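Local coordinates for protein galactitol 1-phosphate 5-dehydrogenase (Escherichia coli, PDB 4UEJ) that oxidises galactitol 1-phosphate to D-tagatose 6-phosphate with NAD+, as a zinc-containing dehydrogenase of the alcohol dehydrogenase family, at residues Ala141-Ile146 against Arg304-Arg309; Gly173-Gln178 against Glu314-His319; Met215-Met220 against Val247-Pro252. One frame throughout, in Å; residues are numbered along the deposited sequence.

Interaction 1 of 3, residues Ala141-Ile146 against Arg304-Arg309; sequences AFIEPI and RLLTER
Leu-306 reaches Ile-143 and Ile-146 because its CG stands anti to its own carbonyl carbon (chi1 -80°), and the two isoleucines answer with CG1 anti to theirs (chi1 -69° in Ile-146), which brings their longer branches up to the leucine. The result is a compact piece of helix-helix packing: the first turn of helix 143-155 meets the last turn of helix 297-307. One methyl carries most of it. Leu-306 CD1 lies 3.8 Å from Ile-146 CD1 and 3.9 Å from Ile-143 CG1, so a single leucine branch bridges two isoleucines set one helical turn apart. Leu-306 CG follows behind, 4.0 Å from Ile-146 CD1. Ala-302, further back on helix 297-307, touches both isoleucines and extends the apolar seam. The same helical turn holds Glu-144, a probable ligand of the catalytic zinc by similarity to relatives, and its side chain lies against His-59 and takes no part in the contact with Leu-306. Beyond the contact, helix 297-307 closes in a Schellman motif with Arg-309 at positive phi. In that last turn Arg-304 O receives two donors, Glu-308 N at 2.9 Å and Thr-307 OG1 at 2.8 Å, the hydroxyl tilted 24° from the carbonyl plane.

Interaction 2 of 3, residues Gly173-Gln178 against Glu314-His319; sequences GLLAIQ and EPLIAH
The amide of Gln-178 is the flat group that Leu-316 meets here, and the approach is glancing: Leu-316 CD1 sits off the nitrogen end of the amide and well out of its plane, 4.3 Å from Gln-178 NE2. Both ends of the amide find polar partners beside the segments, OE1 accepting a hydrogen bond from Ser-312 N, just ahead of Leu-316 in the chain, so the methyl contact at NE2 is incidental. What remains is a branched leucine fitted against one side of a helix. Each Leu-316 methyl has its own neighbour: CD1 lies 3.6 Å from Leu-175 CD2, while Leu-316 CD2 lies 3.6 Å from Leu-174 CD1 and 3.7 Å from Leu-174 CB. The Leu-174 and Leu-316 chains run past each other in opposite senses. In Leu-175, CG turned anti to the carbonyl carbon (chi1 -72°) carries CD2 round to the contact, although the CB bond does not aim there. Phe-204 also touches both Gln-178 and Leu-316. An alanine in place of Leu-316 would lack both methyls and would probably open a gap facing Leu-174 CD1 and Leu-175 CD2.

The helix, 171-182, follows the first strand of the Rossmann-type domain, and Gly-173 is consistent with the last glycine of a GxGxxG turn. Across from the helix, a short 3-10 segment runs into strand 317-321, which pairs in parallel with strand 341-344 in the sheet of the other domain; Leu-316 is already bonded through its backbone to Lys-341. The contact therefore lies where the two domains adjoin. Chemically it is a buried hydrocarbon junction held by shape, with the amide's oxygen and nitrogen both engaged beside the segments, so its fit depends on close carbon-carbon packing and not on directional bonds.

Interaction 3 of 3, residues Met215-Met220 against Val247-Pro252; sequences MSAPQM and VEIAGP
Ala-217 and Ile-249 bring two helices together at the close end of this contact, where the CA atoms stand only 5.6 Å apart. Because alanine ends at CB, that methyl can settle 3.7 Å from Glu-248 CB and 3.8 Å from Ile-249 CG2. Ile-249 CG2 also lies 3.8 Å from Ala-217 O. The fit slackens toward Met-220, whose CB is 4.1 Å from Ile-249 CG2; its extended chain keeps SD within 4.2 Å of Ile-249 CG2 while the side chain packs on Phe-210 and Ile-191.

The solvent side is looser and carries the polar groups. Glu-248 gives only its CB to Ala-217, and a bend at chi2 (-68°) turns the carboxylate to a salt bridge with Lys-275 and a hydrogen bond with Thr-272. Ser-216 and Gln-219 form a capping box at the start of helix 217-223: Ser-216 N donates to Gln-219 OE1 at 2.9 Å, whereas the return bond from Gln-219 N to Ser-216 OG is weak.

Helix 217-223 belongs to the crossover from strand 208-211 to strand 231-235 of the Rossmann-type sheet, and the end of helix 240-249 packs beside its first turn, with Met-220 and Ile-249 both resting on Ile-191 of strand 187-192.

Followed from the N terminus, the chain opens interaction 1 at 141-146 and interaction 2 at 173-178 before either is closed. Interaction 3 opens and closes next, between 215-220 and 247-252, wholly nested within both larger loops. Residues 304-309 then close interaction 1 and residues 314-319 close interaction 2, so these two cross. They also touch: Phe-142 CZ lies 3.7 Å from Ile-317 CG1, and Ile-146 CG1 is 3.8 Å from Leu-175 CD2, making one apolar region where the catalytic and Rossmann-type domains adjoin. Interaction 3, its centre about 25 Å from that of interaction 2, joins helices within the Rossmann-type domain alone.

Interaction 1 of 3, residues Ala141-Ile146 against Arg304-Arg309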
# COMPACT_ATOMS: atom_id res chain seq x y z
N ALA A 141 -22.67 21.17 7.16
CA ALA A 141 -21.54 20.84 8.03
C ALA A 141 -21.06 19.41 7.83
O ALA A 141 -20.02 19.03 8.37
CB ALA A 141 -21.92 21.05 9.49
N PHE A 142 -21.78 18.63 7.03
CA PHE A 142 -21.38 17.24 6.84
C PHE A 142 -20.68 17.02 5.52
O PHE A 142 -20.17 15.93 5.27
CB PHE A 142 -22.59 16.31 6.94
CG PHE A 142 -23.05 16.07 8.35
CD1 PHE A 142 -23.94 16.94 8.95
CD2 PHE A 142 -22.56 15.00 9.08
CE1 PHE A 142 -24.36 16.72 10.26
CE2 PHE A 142 -22.98 14.78 10.38
CZ PHE A 142 -23.88 15.65 10.97
N ILE A 143 -20.65 18.05 4.68
CA ILE A 143 -20.04 17.88 3.36
C ILE A 143 -18.56 17.52 3.45
O ILE A 143 -18.11 16.60 2.78
CB ILE A 143 -20.21 19.12 2.50
CG1 ILE A 143 -21.69 19.30 2.18
CG2 ILE A 143 -19.41 19.01 1.20
CD1 ILE A 143 -21.93 20.33 1.12
N GLU A 144 -17.81 18.25 4.28
CA GLU A 144 -16.40 17.97 4.44
C GLU A 144 -16.14 16.52 4.93
O GLU A 144 -15.35 15.80 4.30
CB GLU A 144 -15.78 19.03 5.37
CG GLU A 144 -14.27 19.16 5.27
CD GLU A 144 -13.53 18.17 6.13
OE1 GLU A 144 -14.19 17.47 6.92
OE2 GLU A 144 -12.29 18.08 5.99
N PRO A 145 -16.84 16.07 6.00
CA PRO A 145 -16.57 14.67 6.37
C PRO A 145 -17.05 13.63 5.34
O PRO A 145 -16.41 12.56 5.23
CB PRO A 145 -17.30 14.52 7.72
CG PRO A 145 -18.22 15.68 7.82
CD PRO A 145 -17.54 16.79 7.07
N ILE A 146 -18.09 13.93 4.56
CA ILE A 146 -18.48 13.04 3.46
C ILE A 146 -17.33 12.90 2.47
O ILE A 146 -16.99 11.80 2.03
CB ILE A 146 -19.71 13.55 2.73
CG1 ILE A 146 -20.92 13.43 3.65
CG2 ILE A 146 -19.98 12.72 1.46
CD1 ILE A 146 -22.08 14.22 3.14
N ARG A 304 -24.39 16.39 -4.22
CA ARG A 304 -25.42 15.74 -5.01
C ARG A 304 -26.06 14.57 -4.29
O ARG A 304 -27.28 14.43 -4.31
CB ARG A 304 -24.84 15.28 -6.34
CG ARG A 304 -24.48 16.46 -7.22
CD ARG A 304 -23.64 16.02 -8.41
NE ARG A 304 -23.38 17.15 -9.29
CZ ARG A 304 -22.80 17.05 -10.48
NH1 ARG A 304 -22.42 15.87 -10.94
NH2 ARG A 304 -22.61 18.14 -11.21
N LEU A 305 -25.25 13.74 -3.65
CA LEU A 305 -25.78 12.60 -2.89
C LEU A 305 -26.72 13.08 -1.80
O LEU A 305 -27.76 12.47 -1.54
CB LEU A 305 -24.64 11.77 -2.29
CG LEU A 305 -23.81 11.01 -3.34
CD1 LEU A 305 -22.65 10.32 -2.65
CD2 LEU A 305 -24.67 10.00 -4.08
N LEU A 306 -26.36 14.18 -1.15
CA LEU A 306 -27.23 14.76 -0.13
C LEU A 306 -28.54 15.23 -0.73
O LEU A 306 -29.62 14.95 -0.21
CB LEU A 306 -26.52 15.93 0.57
CG LEU A 306 -25.50 15.57 1.65
CD1 LEU A 306 -24.62 16.77 2.02
CD2 LEU A 306 -26.22 15.05 2.88
N THR A 307 -28.47 15.94 -1.85
CA THR A 307 -29.68 16.49 -2.42
C THR A 307 -30.58 15.38 -2.93
O THR A 307 -31.79 15.51 -2.92
CB THR A 307 -29.38 17.47 -3.56
OG1 THR A 307 -28.73 16.78 -4.63
CG2 THR A 307 -28.48 18.55 -3.05
N GLU A 308 -29.97 14.27 -3.35
CA GLU A 308 -30.73 13.14 -3.88
C GLU A 308 -31.27 12.24 -2.78
O GLU A 308 -31.86 11.21 -3.07
CB GLU A 308 -29.85 12.31 -4.82
CG GLU A 308 -29.52 13.07 -6.07
CD GLU A 308 -28.47 12.39 -6.90
OE1 GLU A 308 -28.13 11.21 -6.66
OE2 GLU A 308 -27.99 13.06 -7.82
N ARG A 309 -31.05 12.62 -1.52
CA ARG A 309 -31.57 11.87 -0.39
C ARG A 309 -30.93 10.49 -0.27
O ARG A 309 -31.55 9.56 0.23
CB ARG A 309 -33.10 11.70 -0.50
CG ARG A 309 -33.88 12.97 -0.64
CD ARG A 309 -33.40 14.02 0.31
NE ARG A 309 -34.39 15.09 0.46
CZ ARG A 309 -34.09 16.36 0.70
NH1 ARG A 309 -32.82 16.73 0.80
NH2 ARG A 309 -35.06 17.26 0.83

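Interaction 2 of 3, residues Gly173-Gln178 against Glu314-His319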
# COMPACT_ATOMS: atom_id res chain seq x y z
N GLY A 173 -16.68 6.85 8.99
CA GLY A 173 -17.02 5.49 8.59
C GLY A 173 -18.48 5.27 8.24
O GLY A 173 -18.80 4.61 7.25
N LEU A 174 -19.39 5.80 9.06
CA LEU A 174 -20.79 5.63 8.78
C LEU A 174 -21.17 6.34 7.49
O LEU A 174 -21.99 5.84 6.73
CB LEU A 174 -21.65 6.14 9.94
CG LEU A 174 -21.52 5.30 11.20
CD1 LEU A 174 -22.20 5.97 12.40
CD2 LEU A 174 -22.14 3.92 10.95
N LEU A 175 -20.59 7.52 7.25
CA LEU A 175 -20.86 8.23 5.99
C LEU A 175 -20.34 7.42 4.81
O LEU A 175 -21.00 7.32 3.77
CB LEU A 175 -20.22 9.62 6.00
CG LEU A 175 -20.94 10.62 6.93
CD1 LEU A 175 -20.04 11.85 7.16
CD2 LEU A 175 -22.25 11.05 6.35
N ALA A 176 -19.16 6.83 4.98
CA ALA A 176 -18.56 6.01 3.93
C ALA A 176 -19.45 4.81 3.57
O ALA A 176 -19.55 4.44 2.40
CB ALA A 176 -17.18 5.53 4.36
N ILE A 177 -20.09 4.21 4.56
CA ILE A 177 -21.04 3.14 4.28
C ILE A 177 -22.15 3.62 3.37
O ILE A 177 -22.45 2.98 2.36
CB ILE A 177 -21.65 2.59 5.56
CG1 ILE A 177 -20.57 1.88 6.38
CG2 ILE A 177 -22.82 1.67 5.24
CD1 ILE A 177 -21.00 1.52 7.78
N GLN A 178 -22.75 4.76 3.73
CA GLN A 178 -23.83 5.34 2.95
C GLN A 178 -23.39 5.67 1.53
O GLN A 178 -24.13 5.42 0.58
CB GLN A 178 -24.38 6.58 3.65
CG GLN A 178 -24.92 6.33 5.03
CD GLN A 178 -25.50 7.58 5.64
OE1 GLN A 178 -25.95 8.47 4.93
NE2 GLN A 178 -25.49 7.67 6.97
N GLU A 314 -29.29 12.76 10.11
CA GLU A 314 -29.90 12.88 11.43
C GLU A 314 -29.44 11.79 12.43
O GLU A 314 -29.14 12.11 13.58
CB GLU A 314 -31.43 12.88 11.32
CG GLU A 314 -32.13 13.30 12.60
CD GLU A 314 -31.68 14.67 13.09
OE1 GLU A 314 -31.45 15.56 12.24
OE2 GLU A 314 -31.54 14.85 14.31
N PRO A 315 -29.38 10.50 12.00
CA PRO A 315 -29.02 9.49 13.00
C PRO A 315 -27.60 9.63 13.50
O PRO A 315 -27.27 9.06 14.54
CB PRO A 315 -29.18 8.16 12.24
CG PRO A 315 -29.96 8.48 11.02
CD PRO A 315 -29.70 9.90 10.70
N LEU A 316 -26.76 10.36 12.78
CA LEU A 316 -25.36 10.52 13.13
C LEU A 316 -25.16 11.50 14.28
O LEU A 316 -24.11 11.48 14.93
CB LEU A 316 -24.55 11.00 11.92
CG LEU A 316 -24.63 10.13 10.67
CD1 LEU A 316 -23.89 10.79 9.52
CD2 LEU A 316 -24.05 8.77 10.98
N ILE A 317 -26.15 12.35 14.53
CA ILE A 317 -25.96 13.47 15.43
C ILE A 317 -26.28 13.10 16.87
O ILE A 317 -27.38 12.64 17.18
CB ILE A 317 -26.82 14.69 14.99
CG1 ILE A 317 -26.42 15.12 13.58
CG2 ILE A 317 -26.64 15.83 15.96
CD1 ILE A 317 -27.40 16.04 12.89
N ALA A 318 -25.29 13.29 17.75
CA ALA A 318 -25.45 12.97 19.16
C ALA A 318 -25.78 14.20 19.98
O ALA A 318 -26.41 14.11 21.03
CB ALA A 318 -24.18 12.30 19.70
N HIS A 319 -25.36 15.36 19.49
CA HIS A 319 -25.56 16.58 20.26
C HIS A 319 -25.74 17.80 19.37
O HIS A 319 -24.98 18.00 18.41
CB HIS A 319 -24.38 16.80 21.20
CG HIS A 319 -24.57 17.95 22.14
ND1 HIS A 319 -25.24 17.82 23.34
CD2 HIS A 319 -24.18 19.24 22.06
CE1 HIS A 319 -25.25 18.99 23.96
NE2 HIS A 319 -24.62 19.87 23.21

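Interaction 3 of 3, residues Met215-Met220 against Val247-Pro252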
# COMPACT_ATOMS: atom_id res chain seq x y z
N MET A 215 -15.20 -11.09 17.53
CA MET A 215 -14.72 -11.97 16.46
C MET A 215 -13.24 -11.72 16.20
O MET A 215 -12.79 -10.59 16.19
CB MET A 215 -15.49 -11.75 15.17
CG MET A 215 -16.99 -11.84 15.29
SD MET A 215 -17.79 -11.53 13.71
CE MET A 215 -17.09 -12.86 12.72
N SER A 216 -12.51 -12.80 15.97
CA SER A 216 -11.12 -12.73 15.54
C SER A 216 -11.04 -12.52 14.04
O SER A 216 -12.03 -12.69 13.34
CB SER A 216 -10.39 -14.02 15.91
OG SER A 216 -10.96 -15.09 15.17
N ALA A 217 -9.86 -12.17 13.54
CA ALA A 217 -9.71 -11.99 12.10
C ALA A 217 -10.00 -13.26 11.29
O ALA A 217 -10.66 -13.18 10.26
CB ALA A 217 -8.32 -11.45 11.76
N PRO A 218 -9.53 -14.44 11.75
CA PRO A 218 -9.87 -15.63 10.96
C PRO A 218 -11.37 -15.89 10.91
O PRO A 218 -11.88 -16.37 9.89
CB PRO A 218 -9.15 -16.76 11.69
CG PRO A 218 -8.03 -16.10 12.41
CD PRO A 218 -8.55 -14.76 12.81
N GLN A 219 -12.07 -15.57 11.99
CA GLN A 219 -13.51 -15.75 12.00
C GLN A 219 -14.16 -14.83 10.99
O GLN A 219 -15.10 -15.23 10.29
CB GLN A 219 -14.07 -15.50 13.39
CG GLN A 219 -13.70 -16.61 14.36
CD GLN A 219 -14.16 -16.35 15.77
OE1 GLN A 219 -14.14 -15.21 16.24
NE2 GLN A 219 -14.58 -17.41 16.46
N MET A 220 -13.67 -13.60 10.90
CA MET A 220 -14.18 -12.66 9.91
C MET A 220 -13.83 -13.13 8.49
O MET A 220 -14.65 -13.03 7.58
CB MET A 220 -13.63 -11.27 10.15
CG MET A 220 -14.00 -10.67 11.49
SD MET A 220 -13.29 -9.02 11.60
CE MET A 220 -13.40 -8.73 13.36
N VAL A 247 -5.30 -6.01 7.13
CA VAL A 247 -4.39 -6.87 6.39
C VAL A 247 -4.74 -8.33 6.63
O VAL A 247 -4.74 -9.14 5.69
CB VAL A 247 -2.93 -6.61 6.80
CG1 VAL A 247 -2.00 -7.66 6.16
CG2 VAL A 247 -2.53 -5.21 6.37
N GLU A 248 -5.06 -8.68 7.87
CA GLU A 248 -5.37 -10.07 8.20
C GLU A 248 -6.65 -10.58 7.54
O GLU A 248 -6.73 -11.75 7.17
CB GLU A 248 -5.45 -10.25 9.72
CG GLU A 248 -4.08 -10.17 10.39
CD GLU A 248 -3.17 -11.34 10.02
OE1 GLU A 248 -3.70 -12.42 9.69
OE2 GLU A 248 -1.94 -11.19 10.07
N ILE A 249 -7.65 -9.73 7.38
CA ILE A 249 -8.91 -10.21 6.83
C ILE A 249 -8.97 -10.08 5.33
O ILE A 249 -9.83 -10.70 4.69
CB ILE A 249 -10.13 -9.50 7.43
CG1 ILE A 249 -10.19 -8.03 6.98
CG2 ILE A 249 -10.12 -9.64 8.95
CD1 ILE A 249 -11.43 -7.31 7.46
N ALA A 250 -8.06 -9.30 4.75
CA ALA A 250 -8.18 -8.95 3.34
C ALA A 250 -8.20 -10.18 2.42
O ALA A 250 -7.52 -11.17 2.68
CB ALA A 250 -7.04 -8.03 2.93
N GLY A 251 -8.98 -10.09 1.36
CA GLY A 251 -9.02 -11.15 0.37
C GLY A 251 -7.96 -10.90 -0.69
O GLY A 251 -7.18 -9.94 -0.60
N PRO A 252 -7.91 -11.77 -1.70
CA PRO A 252 -6.86 -11.66 -2.72
C PRO A 252 -6.96 -10.35 -3.51
O PRO A 252 -8.05 -9.95 -3.94
CB PRO A 252 -7.11 -12.88 -3.62
CG PRO A 252 -8.48 -13.37 -3.27
CD PRO A 252 -8.75 -12.97 -1.86